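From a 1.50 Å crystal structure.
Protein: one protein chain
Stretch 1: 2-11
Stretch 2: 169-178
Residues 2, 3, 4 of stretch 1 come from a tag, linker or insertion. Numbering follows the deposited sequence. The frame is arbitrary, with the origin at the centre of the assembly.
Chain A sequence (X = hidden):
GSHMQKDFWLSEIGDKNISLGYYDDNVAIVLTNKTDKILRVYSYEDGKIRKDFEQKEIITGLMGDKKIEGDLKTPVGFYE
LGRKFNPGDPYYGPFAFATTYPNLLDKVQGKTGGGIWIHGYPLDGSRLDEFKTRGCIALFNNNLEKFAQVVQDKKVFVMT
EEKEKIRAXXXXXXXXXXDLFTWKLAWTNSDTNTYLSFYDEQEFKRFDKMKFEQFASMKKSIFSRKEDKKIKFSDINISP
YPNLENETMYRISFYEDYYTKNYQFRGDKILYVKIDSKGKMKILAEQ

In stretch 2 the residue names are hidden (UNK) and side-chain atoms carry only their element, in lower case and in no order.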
# COMPACT_ATOMS: atom_id res chain seq x y z
N SER A 2 -24.66 -9.54 1.69
CA SER A 2 -23.75 -10.43 0.98
C SER A 2 -22.31 -9.96 1.12
O SER A 2 -21.38 -10.77 1.19
CB SER A 2 -24.11 -10.49 -0.50
OG SER A 2 -24.07 -9.19 -1.07
N HIS A 3 -22.12 -8.64 1.16
CA HIS A 3 -20.77 -8.09 1.24
C HIS A 3 -20.06 -8.44 2.54
O HIS A 3 -18.84 -8.26 2.62
CB HIS A 3 -20.82 -6.58 1.04
CG HIS A 3 -21.23 -6.18 -0.35
ND1 HIS A 3 -22.50 -6.39 -0.84
CD2 HIS A 3 -20.54 -5.59 -1.35
CE1 HIS A 3 -22.57 -5.95 -2.08
NE2 HIS A 3 -21.39 -5.46 -2.42
N MET A 4 -20.78 -8.94 3.54
CA MET A 4 -20.15 -9.35 4.79
C MET A 4 -19.83 -10.84 4.82
O MET A 4 -19.39 -11.35 5.85
CB MET A 4 -21.02 -8.95 5.98
CG MET A 4 -21.15 -7.44 6.12
SD MET A 4 -22.21 -6.89 7.46
CE MET A 4 -21.68 -7.92 8.83
N GLN A 5 -20.03 -11.55 3.71
CA GLN A 5 -19.77 -12.98 3.64
C GLN A 5 -18.53 -13.24 2.80
O GLN A 5 -18.45 -12.81 1.64
CB GLN A 5 -20.97 -13.72 3.03
CG GLN A 5 -22.34 -13.40 3.67
CD GLN A 5 -22.32 -13.39 5.18
OE1 GLN A 5 -21.72 -14.26 5.82
NE2 GLN A 5 -22.98 -12.40 5.76
N LYS A 6 -17.56 -13.94 3.38
CA LYS A 6 -16.35 -14.29 2.64
C LYS A 6 -16.66 -14.98 1.32
O LYS A 6 -16.02 -14.71 0.30
CB LYS A 6 -15.47 -15.20 3.51
CG LYS A 6 -14.21 -15.67 2.80
CD LYS A 6 -13.22 -16.33 3.73
CE LYS A 6 -13.45 -17.82 3.85
NZ LYS A 6 -12.36 -18.47 4.64
N ASP A 7 -17.63 -15.90 1.32
CA ASP A 7 -17.87 -16.68 0.12
C ASP A 7 -18.47 -15.85 -1.00
O ASP A 7 -18.32 -16.21 -2.18
CB ASP A 7 -18.75 -17.89 0.43
CG ASP A 7 -18.01 -18.96 1.20
OD1 ASP A 7 -16.86 -18.73 1.63
OD2 ASP A 7 -18.58 -20.05 1.38
N PHE A 8 -19.14 -14.75 -0.68
CA PHE A 8 -19.56 -13.83 -1.73
C PHE A 8 -18.35 -13.29 -2.47
O PHE A 8 -18.30 -13.27 -3.70
CB PHE A 8 -20.39 -12.69 -1.14
CG PHE A 8 -20.58 -11.54 -2.09
CD1 PHE A 8 -21.51 -11.62 -3.11
CD2 PHE A 8 -19.81 -10.40 -1.98
CE1 PHE A 8 -21.68 -10.56 -3.98
CE2 PHE A 8 -19.97 -9.35 -2.85
CZ PHE A 8 -20.91 -9.43 -3.85
N TRP A 9 -17.34 -12.86 -1.71
CA TRP A 9 -16.14 -12.31 -2.33
C TRP A 9 -15.35 -13.38 -3.06
O TRP A 9 -14.76 -13.11 -4.11
CB TRP A 9 -15.31 -11.59 -1.28
CG TRP A 9 -16.01 -10.39 -0.80
CD1 TRP A 9 -16.56 -10.19 0.44
CD2 TRP A 9 -16.28 -9.21 -1.56
NE1 TRP A 9 -17.15 -8.95 0.49
CE2 TRP A 9 -16.99 -8.33 -0.72
CE3 TRP A 9 -15.99 -8.81 -2.86
CZ2 TRP A 9 -17.40 -7.07 -1.15
CZ3 TRP A 9 -16.40 -7.57 -3.29
CH2 TRP A 9 -17.10 -6.71 -2.43
N LEU A 10 -15.32 -14.61 -2.54
CA LEU A 10 -14.67 -15.69 -3.28
C LEU A 10 -15.31 -15.84 -4.65
O LEU A 10 -14.61 -16.00 -5.66
CB LEU A 10 -14.75 -17.00 -2.50
CG LEU A 10 -13.86 -17.13 -1.26
CD1 LEU A 10 -14.16 -18.44 -0.56
CD2 LEU A 10 -12.39 -17.02 -1.62
N SER A 11 -16.64 -15.76 -4.71
CA SER A 11 -17.34 -15.88 -5.98
C SER A 11 -17.01 -14.71 -6.90
O SER A 11 -16.80 -14.90 -8.10
CB SER A 11 -18.85 -15.97 -5.73
OG SER A 11 -19.57 -15.98 -6.94
N UNK A 169 -3.45 -13.93 -1.40
CA UNK A 169 -4.17 -15.19 -1.51
C UNK A 169 -5.66 -14.89 -1.59
O UNK A 169 -6.16 -13.99 -0.91
c UNK A 169 -0.25 -16.99 -1.32
n UNK A 169 0.33 -17.55 -2.58
c UNK A 169 -3.87 -16.11 -0.31
c UNK A 169 -1.76 -17.11 -1.31
c UNK A 169 -2.38 -16.39 -0.11
N UNK A 170 -6.36 -15.66 -2.43
CA UNK A 170 -7.78 -15.40 -2.66
C UNK A 170 -8.58 -15.48 -1.37
O UNK A 170 -9.45 -14.63 -1.12
c UNK A 170 -10.16 -17.33 -5.07
c UNK A 170 -8.30 -16.39 -3.71
c UNK A 170 -11.67 -17.41 -5.32
n UNK A 170 -12.01 -18.54 -6.23
c UNK A 170 -9.78 -16.32 -3.99
N UNK A 171 -8.29 -16.47 -0.53
CA UNK A 171 -9.04 -16.62 0.72
C UNK A 171 -8.82 -15.43 1.64
O UNK A 171 -9.74 -15.02 2.35
o UNK A 171 -8.90 -17.86 3.79
c UNK A 171 -8.64 -17.91 1.42
o UNK A 171 -10.59 -18.61 2.59
c UNK A 171 -9.43 -18.15 2.69
N UNK A 172 -7.61 -14.88 1.63
CA UNK A 172 -7.29 -13.74 2.49
C UNK A 172 -7.96 -12.46 1.99
O UNK A 172 -8.49 -11.68 2.78
c UNK A 172 -5.04 -14.67 3.28
c UNK A 172 -5.77 -13.55 2.55
o UNK A 172 -2.96 -13.77 2.44
c UNK A 172 -3.51 -14.61 3.16
n UNK A 172 -2.83 -15.51 3.85
N UNK A 173 -7.94 -12.23 0.67
CA UNK A 173 -8.63 -11.06 0.14
C UNK A 173 -10.12 -11.14 0.44
O UNK A 173 -10.74 -10.16 0.85
c UNK A 173 -8.34 -10.91 -1.36
c UNK A 173 -6.48 -10.32 -3.00
c UNK A 173 -6.87 -10.55 -1.57
c UNK A 173 -9.28 -9.89 -2.00
N UNK A 174 -10.71 -12.32 0.24
CA UNK A 174 -12.14 -12.48 0.47
C UNK A 174 -12.49 -12.28 1.94
O UNK A 174 -13.50 -11.63 2.26
c UNK A 174 -12.58 -13.86 -0.00
N UNK A 175 -11.70 -12.85 2.85
CA UNK A 175 -11.99 -12.67 4.26
C UNK A 175 -11.82 -11.22 4.68
O UNK A 175 -12.62 -10.69 5.46
c UNK A 175 -11.11 -13.59 5.11
o UNK A 175 -9.76 -13.17 5.13
N UNK A 176 -10.80 -10.54 4.15
CA UNK A 176 -10.60 -9.14 4.50
C UNK A 176 -11.74 -8.26 3.98
O UNK A 176 -12.17 -7.33 4.67
c UNK A 176 -9.25 -8.64 3.98
c UNK A 176 -6.77 -8.63 4.06
c UNK A 176 -8.04 -8.52 6.20
c UNK A 176 -8.02 -9.08 4.78
N UNK A 177 -12.23 -8.54 2.78
CA UNK A 177 -13.35 -7.76 2.26
C UNK A 177 -14.60 -7.96 3.11
O UNK A 177 -15.34 -7.01 3.38
c UNK A 177 -13.62 -8.12 0.80
c UNK A 177 -12.68 -8.19 -1.53
c UNK A 177 -12.63 -7.50 -0.18
c UNK A 177 -12.95 -6.02 -0.34
N UNK A 178 -14.86 -9.20 3.53
CA UNK A 178 -15.98 -9.44 4.43
C UNK A 178 -15.79 -8.70 5.75
O UNK A 178 -16.74 -8.11 6.28
c UNK A 178 -16.15 -10.94 4.66
O HOH W 1 -14.74 -19.08 -6.70

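Position 169 carries four carbons in a row ending in a nitrogen. None of them reaches stretch 1. That is a lysine. Lys169 sits at the N-cap, just before helix 170-178.

Position 170 has the same make-up: four carbons in a row, then a nitrogen. The chain runs along Leu10. One of its carbons lies 3.6 Å from Leu10 CD2, and the carbon next to the nitrogen lies 3.3 Å from Leu10 O. This is again a lysine. The two carbons are CG and CE of Lys170, and the side chain is fully extended, with all four chi angles t. One water links the two residues: it accepts from Lys170 NZ at 2.8 Å and donates to Leu10 O at 3.3 Å.

Position 171 has two carbons, the second carrying two oxygens. One of these oxygens is 2.7 Å from Lys6 NZ. This is a short carboxylate, so an aspartate. The oxygen is OD1 of Asp171. The pair forms a salt bridge with a hydrogen bond from Lys6 NZ.

Position 172 has three carbons, the third bearing one oxygen and one nitrogen. The CA-to-CB bond points away from stretch 1, and there is no contact. The amide makes it a glutamine, Gln172.

Position 173 has four carbons, forked at the first, with one arm two carbons long. The CA-to-CB bond points sideways, and the side chain makes no contact with stretch 1. This is isoleucine. Ile173 is buried.

Position 174 has a single side-chain carbon, CB, and its CA-to-CB bond points toward stretch 1. This CB lies 3.6 Å from both Lys6 O and Leu10 CD2, and 3.8 Å from Trp9 CB. The residue is an alanine. The small side chain lets the backbones come close: the CA atoms of Trp9 and Ala174 are 4.9 Å apart.

Position 175 has one carbon followed by one oxygen. The carbon, CB, packs 3.7 Å from Lys6 CD, beside the aliphatic part of that lysine. This is a serine, Ser175.

Position 176 has four carbons forked at the second. The CA-to-CB bond points away from stretch 1, and nothing touches it. This is a leucine, Leu176.

Position 177 also has four carbons forked at the second, but its CA-to-CB bond points toward stretch 1. Its CB lies over the face of the Trp9 five-membered ring, 3.5 Å from the centroid and 3° off the normal, a CH-pi contact. It too is leucine, Leu177.

Position 178 has one carbon, CB, 3.5 Å from Met4 O and 3.6 Å from Lys6 N. Its CA makes a CA-H...O contact with His3 O at 3.6 Å. This is an alanine, Ala178. His3 and Met4 come from the expression tag.

The two helices run at 129° to each other, with axes 7.7 Å apart at closest approach. Ala174 and Ala178 offer little bulk, so stretch 1 packs close to them. Trp9 fills the space beside them. Its ring is held by Leu177 and by the hydrogen bond from Trp9 NE1 to His3 O, at 2.8 Å. Leu10 extends the apolar packing to Ala174 and Lys170. The Lys6–Asp171 salt bridge adds a polar tie. The contact buries 556 Å² in all.

Stretch 2 169-178: KKDQIASLLA
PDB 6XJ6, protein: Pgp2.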